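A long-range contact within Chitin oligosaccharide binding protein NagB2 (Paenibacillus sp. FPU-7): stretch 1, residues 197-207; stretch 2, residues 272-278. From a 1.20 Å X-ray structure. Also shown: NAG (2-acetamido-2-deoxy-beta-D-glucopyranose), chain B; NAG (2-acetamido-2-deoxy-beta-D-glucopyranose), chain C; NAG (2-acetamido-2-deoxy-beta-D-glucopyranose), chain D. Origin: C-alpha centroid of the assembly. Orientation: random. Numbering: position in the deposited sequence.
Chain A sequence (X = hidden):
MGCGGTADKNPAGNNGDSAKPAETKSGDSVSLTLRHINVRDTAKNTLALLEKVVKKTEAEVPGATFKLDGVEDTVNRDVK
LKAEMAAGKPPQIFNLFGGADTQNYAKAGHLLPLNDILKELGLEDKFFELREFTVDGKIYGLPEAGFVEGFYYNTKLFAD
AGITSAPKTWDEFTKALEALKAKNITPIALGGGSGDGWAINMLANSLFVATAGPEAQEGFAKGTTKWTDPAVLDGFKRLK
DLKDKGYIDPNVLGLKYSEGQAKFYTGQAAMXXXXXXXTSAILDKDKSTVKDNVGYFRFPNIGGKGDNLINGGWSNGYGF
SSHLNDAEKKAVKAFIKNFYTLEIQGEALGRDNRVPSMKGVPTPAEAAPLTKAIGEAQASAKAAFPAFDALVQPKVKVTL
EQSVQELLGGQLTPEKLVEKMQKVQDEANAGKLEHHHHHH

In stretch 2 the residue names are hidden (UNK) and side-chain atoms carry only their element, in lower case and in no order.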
# COMPACT_ATOMS: atom_id res chain seq x y z
N GLY A 197 -9.91 8.21 1.11
CA GLY A 197 -9.69 8.54 -0.29
C GLY A 197 -8.51 7.83 -0.92
O GLY A 197 -8.48 7.63 -2.14
N TRP A 198 -7.52 7.44 -0.11
CA TRP A 198 -6.36 6.72 -0.64
C TRP A 198 -6.78 5.45 -1.36
O TRP A 198 -6.09 4.99 -2.28
CB TRP A 198 -5.38 6.39 0.49
CG TRP A 198 -5.78 5.23 1.34
CD1 TRP A 198 -6.59 5.26 2.45
CD2 TRP A 198 -5.44 3.85 1.13
NE1 TRP A 198 -6.76 3.99 2.94
CE2 TRP A 198 -6.06 3.11 2.15
CE3 TRP A 198 -4.65 3.17 0.18
CZ2 TRP A 198 -5.90 1.74 2.26
CZ3 TRP A 198 -4.51 1.83 0.28
CH2 TRP A 198 -5.14 1.12 1.31
N ALA A 199 -7.90 4.84 -0.96
CA ALA A 199 -8.35 3.61 -1.62
C ALA A 199 -8.79 3.89 -3.06
O ALA A 199 -8.56 3.06 -3.95
CB ALA A 199 -9.48 2.99 -0.82
N ILE A 200 -9.43 5.04 -3.29
CA ILE A 200 -9.72 5.47 -4.65
C ILE A 200 -8.42 5.71 -5.40
O ILE A 200 -8.29 5.37 -6.58
CB ILE A 200 -10.60 6.73 -4.65
CG1 ILE A 200 -11.95 6.50 -3.96
CG2 ILE A 200 -10.85 7.21 -6.09
CD1 ILE A 200 -12.64 7.80 -3.52
N ASN A 201 -7.45 6.31 -4.72
CA ASN A 201 -6.18 6.62 -5.37
C ASN A 201 -5.40 5.39 -5.80
O ASN A 201 -4.56 5.51 -6.70
CB ASN A 201 -5.31 7.53 -4.50
CG ASN A 201 -5.79 8.99 -4.53
OD1 ASN A 201 -6.49 9.41 -5.44
ND2 ASN A 201 -5.37 9.75 -3.53
N MET A 202 -5.65 4.22 -5.21
CA MET A 202 -5.00 3.02 -5.75
C MET A 202 -5.39 2.84 -7.20
O MET A 202 -4.54 2.65 -8.08
CB MET A 202 -5.45 1.79 -4.95
CG MET A 202 -4.84 1.71 -3.55
SD MET A 202 -5.00 0.04 -2.83
CE MET A 202 -6.71 0.13 -2.28
N LEU A 203 -6.68 2.91 -7.47
CA LEU A 203 -7.18 2.75 -8.82
C LEU A 203 -6.79 3.93 -9.70
O LEU A 203 -6.37 3.74 -10.84
CB LEU A 203 -8.70 2.59 -8.77
CG LEU A 203 -9.39 2.35 -10.10
CD1 LEU A 203 -8.83 1.12 -10.82
CD2 LEU A 203 -10.90 2.19 -9.89
N ALA A 204 -6.91 5.14 -9.16
CA ALA A 204 -6.53 6.32 -9.93
C ALA A 204 -5.08 6.26 -10.35
O ALA A 204 -4.74 6.62 -11.49
CB ALA A 204 -6.80 7.59 -9.12
N ASN A 205 -4.20 5.83 -9.44
CA ASN A 205 -2.76 5.80 -9.73
C ASN A 205 -2.44 4.82 -10.84
O ASN A 205 -1.73 5.17 -11.79
CB ASN A 205 -2.00 5.88 -8.39
CG ASN A 205 -0.47 5.75 -8.44
OD1 ASN A 205 0.15 5.19 -7.53
ND2 ASN A 205 0.11 6.05 -9.60
N SER A 206 -3.04 3.63 -10.81
CA SER A 206 -2.80 2.72 -11.93
C SER A 206 -3.41 3.22 -13.22
O SER A 206 -2.85 2.97 -14.29
CB SER A 206 -3.22 1.29 -11.58
OG SER A 206 -2.24 0.67 -10.77
N LEU A 207 -4.54 3.94 -13.15
CA LEU A 207 -5.12 4.54 -14.35
C LEU A 207 -4.19 5.56 -14.98
O LEU A 207 -3.93 5.51 -16.18
CB LEU A 207 -6.47 5.18 -14.03
CG LEU A 207 -7.66 4.27 -14.27
CD1 LEU A 207 -8.90 4.82 -13.56
CD2 LEU A 207 -7.92 4.12 -15.75
N UNK A 272 -12.05 -6.12 -7.21
CA UNK A 272 -11.57 -5.20 -6.18
C UNK A 272 -10.14 -4.84 -6.53
O UNK A 272 -9.30 -5.74 -6.66
c UNK A 272 -12.10 -4.11 -3.13
c UNK A 272 -11.60 -5.90 -4.82
c UNK A 272 -10.64 -6.00 -2.52
c UNK A 272 -11.05 -5.10 -3.64
N UNK A 273 -9.85 -3.56 -6.70
CA UNK A 273 -8.48 -3.11 -6.93
C UNK A 273 -7.84 -2.84 -5.57
O UNK A 273 -8.32 -1.99 -4.81
c UNK A 273 -7.07 -1.62 -8.37
c UNK A 273 -4.85 -0.69 -8.17
c UNK A 273 -6.65 -2.26 -9.52
c UNK A 273 -6.16 -0.83 -7.70
c UNK A 273 -8.44 -1.87 -7.83
c UNK A 273 -5.37 -2.10 -10.00
c UNK A 273 -4.46 -1.31 -9.32
N UNK A 274 -6.81 -3.60 -5.23
CA UNK A 274 -6.27 -3.51 -3.89
C UNK A 274 -4.83 -4.01 -3.88
O UNK A 274 -4.35 -4.61 -4.85
c UNK A 274 -7.13 -4.31 -2.90
o UNK A 274 -8.21 -3.93 -0.84
c UNK A 274 -7.21 -3.69 -1.52
o UNK A 274 -6.23 -3.03 -1.09
N UNK A 275 -4.16 -3.75 -2.76
CA UNK A 275 -2.83 -4.24 -2.55
C UNK A 275 -2.80 -5.68 -2.08
O UNK A 275 -3.79 -6.21 -1.56
N UNK A 276 -1.64 -6.30 -2.24
CA UNK A 276 -1.51 -7.73 -1.96
C UNK A 276 -1.61 -8.03 -0.48
O UNK A 276 -1.81 -9.19 -0.12
c UNK A 276 -0.26 -8.30 -2.62
o UNK A 276 0.87 -7.51 -2.35
N UNK A 277 -1.53 -7.01 0.36
CA UNK A 277 -1.76 -7.16 1.80
C UNK A 277 -3.22 -7.46 2.14
O UNK A 277 -3.52 -7.77 3.29
c UNK A 277 -2.13 -4.68 2.08
c UNK A 277 -0.52 -2.30 -0.40
c UNK A 277 -1.64 -1.47 -0.56
n UNK A 277 -3.87 -3.29 1.74
c UNK A 277 -0.55 -3.38 0.45
c UNK A 277 -3.43 -4.40 2.41
c UNK A 277 -1.30 -5.86 2.53
c UNK A 277 -2.85 -2.81 0.96
c UNK A 277 -2.82 -1.73 0.09
c UNK A 277 -1.74 -3.66 1.14
N UNK A 278 -4.11 -7.43 1.14
CA UNK A 278 -5.52 -7.76 1.34
C UNK A 278 -5.79 -9.25 1.22
O UNK A 278 -6.91 -9.69 1.52
c UNK A 278 -6.38 -7.03 0.30
C1 NAG B . -0.94 1.57 1.84
C2 NAG B . -1.07 3.07 1.94
C3 NAG B . -1.03 3.71 0.56
C4 NAG B . 0.22 3.25 -0.20
C5 NAG B . 0.30 1.73 -0.22
C6 NAG B . 1.57 1.21 -0.86
C7 NAG B . -2.24 4.08 3.84
C8 NAG B . -3.57 4.45 4.43
N2 NAG B . -2.27 3.47 2.66
O3 NAG B . -1.04 5.12 0.72
O4 NAG B . 0.21 3.70 -1.55
O5 NAG B . 0.24 1.23 1.13
O6 NAG B . 2.73 1.65 -0.18
O7 NAG B . -1.18 4.34 4.41
C1 NAG C . -0.58 -2.51 5.19
C2 NAG C . 0.54 -2.28 4.20
C3 NAG C . 0.56 -0.82 3.73
C4 NAG C . -0.83 -0.35 3.31
C5 NAG C . -1.81 -0.66 4.43
C6 NAG C . -3.24 -0.30 4.12
C7 NAG C . 2.50 -3.74 4.57
C8 NAG C . 3.79 -3.89 5.32
N2 NAG C . 1.82 -2.61 4.80
O3 NAG C . 1.49 -0.73 2.66
O4 NAG C . -0.81 1.07 3.14
O5 NAG C . -1.79 -2.08 4.67
O6 NAG C . -4.08 -0.54 5.25
O7 NAG C . 2.12 -4.60 3.78
C1 NAG D . -2.30 -7.00 7.35
C2 NAG D . -3.35 -6.00 6.84
C3 NAG D . -2.71 -4.98 5.92
C4 NAG D . -1.39 -4.44 6.46
C5 NAG D . -0.52 -5.56 7.00
C6 NAG D . 0.73 -5.07 7.68
C7 NAG D . -5.66 -6.84 6.51
C8 NAG D . -6.55 -7.64 5.61
N2 NAG D . -4.39 -6.73 6.12
O1 NAG D . -2.85 -7.86 8.29
O3 NAG D . -3.66 -3.93 5.70
O4 NAG D . -0.64 -3.92 5.36
O5 NAG D . -1.26 -6.32 7.96
O6 NAG D . 0.46 -4.03 8.60
O7 NAG D . -6.08 -6.30 7.54
O HOH W 1 -9.32 0.58 -5.36

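Position 272 carries four side-chain carbons, forked at the second, and none of them reaches stretch 1. An all-carbon chain that forks one atom beyond CB is leucine, so this is Leu272.

Position 273 has one carbon followed by a ring of six carbons, with no heteroatom, and the ring lies against Met202, Leu203 and Ser206. That is phenylalanine. In Phe273 the CA-to-CB bond points toward the helix. CD1 of Leu203 lies over one ring face, 4.1 Å from Phe273 CG, while Met202 CB is 3.9 Å from Phe273 CD2. Ser206 OG approaches Phe273 CZ to 3.3 Å, a close contact that is not a hydrogen bond.

Position 274 shows two carbons, the second bearing two oxygens, one of which touches the terminal methyl of Met202. This short carboxylate is aspartate. The CA-to-CB bond of Asp274 points away from the helix, yet its end comes nearer: Asp274 OD1 lies 3.4 Å from Met202 CE. The same OD1 accepts a hydrogen bond from the backbone N of position 275 at 2.8 Å, with an N-H...O angle of 140°.

Position 275, the donor of that bond, has no side-chain atoms; its backbone N sits 3.9 Å from Met202 SD. It is therefore glycine, Gly275.

Position 276 has one carbon and one oxygen, neither touching stretch 1, identifying serine in the absence of a second branch. Ser276 OG is 9.6 Å from Met202 SD.

Position 277 has one carbon leading to fused five- and six-membered rings of eight carbons and one nitrogen, which touch Trp198 and Met202. This is the indole of tryptophan. Trp277 CZ2 lies 3.9 Å from Trp198 CH2, at the edge of the Trp198 ring, and 4.1 Å from Met202 SD. The bareness of Gly275 matters here: an ideal CB at Gly275 would lie 2.2 Å from Trp277 CH2. Over one Trp277 face lies the chain C NAG, its O5 3.6 Å from Trp277 CD1; Trp277 O accepts a hydrogen bond from chain D NAG N2 at 3.1 Å.

Position 278 has a single side-chain carbon, out of reach of stretch 1, hence alanine; Ala278 N donates to Gly275 O at 3.0 Å.

The helix and strand axes cross at 98° and approach to 7.9 Å. No direct hydrogen bond joins the stretches: packing around Phe273 and Met202 buries much of the 327 Å², and one water bridges them, donating to Ala199 O at 3.0 Å and Phe273 O at 2.8 Å. Beyond Met202, the paired indoles extend the contact to the bound sugars, consistent with a chitin oligosaccharide binding protein.

Stretch 2 272-278: LFDGSWA
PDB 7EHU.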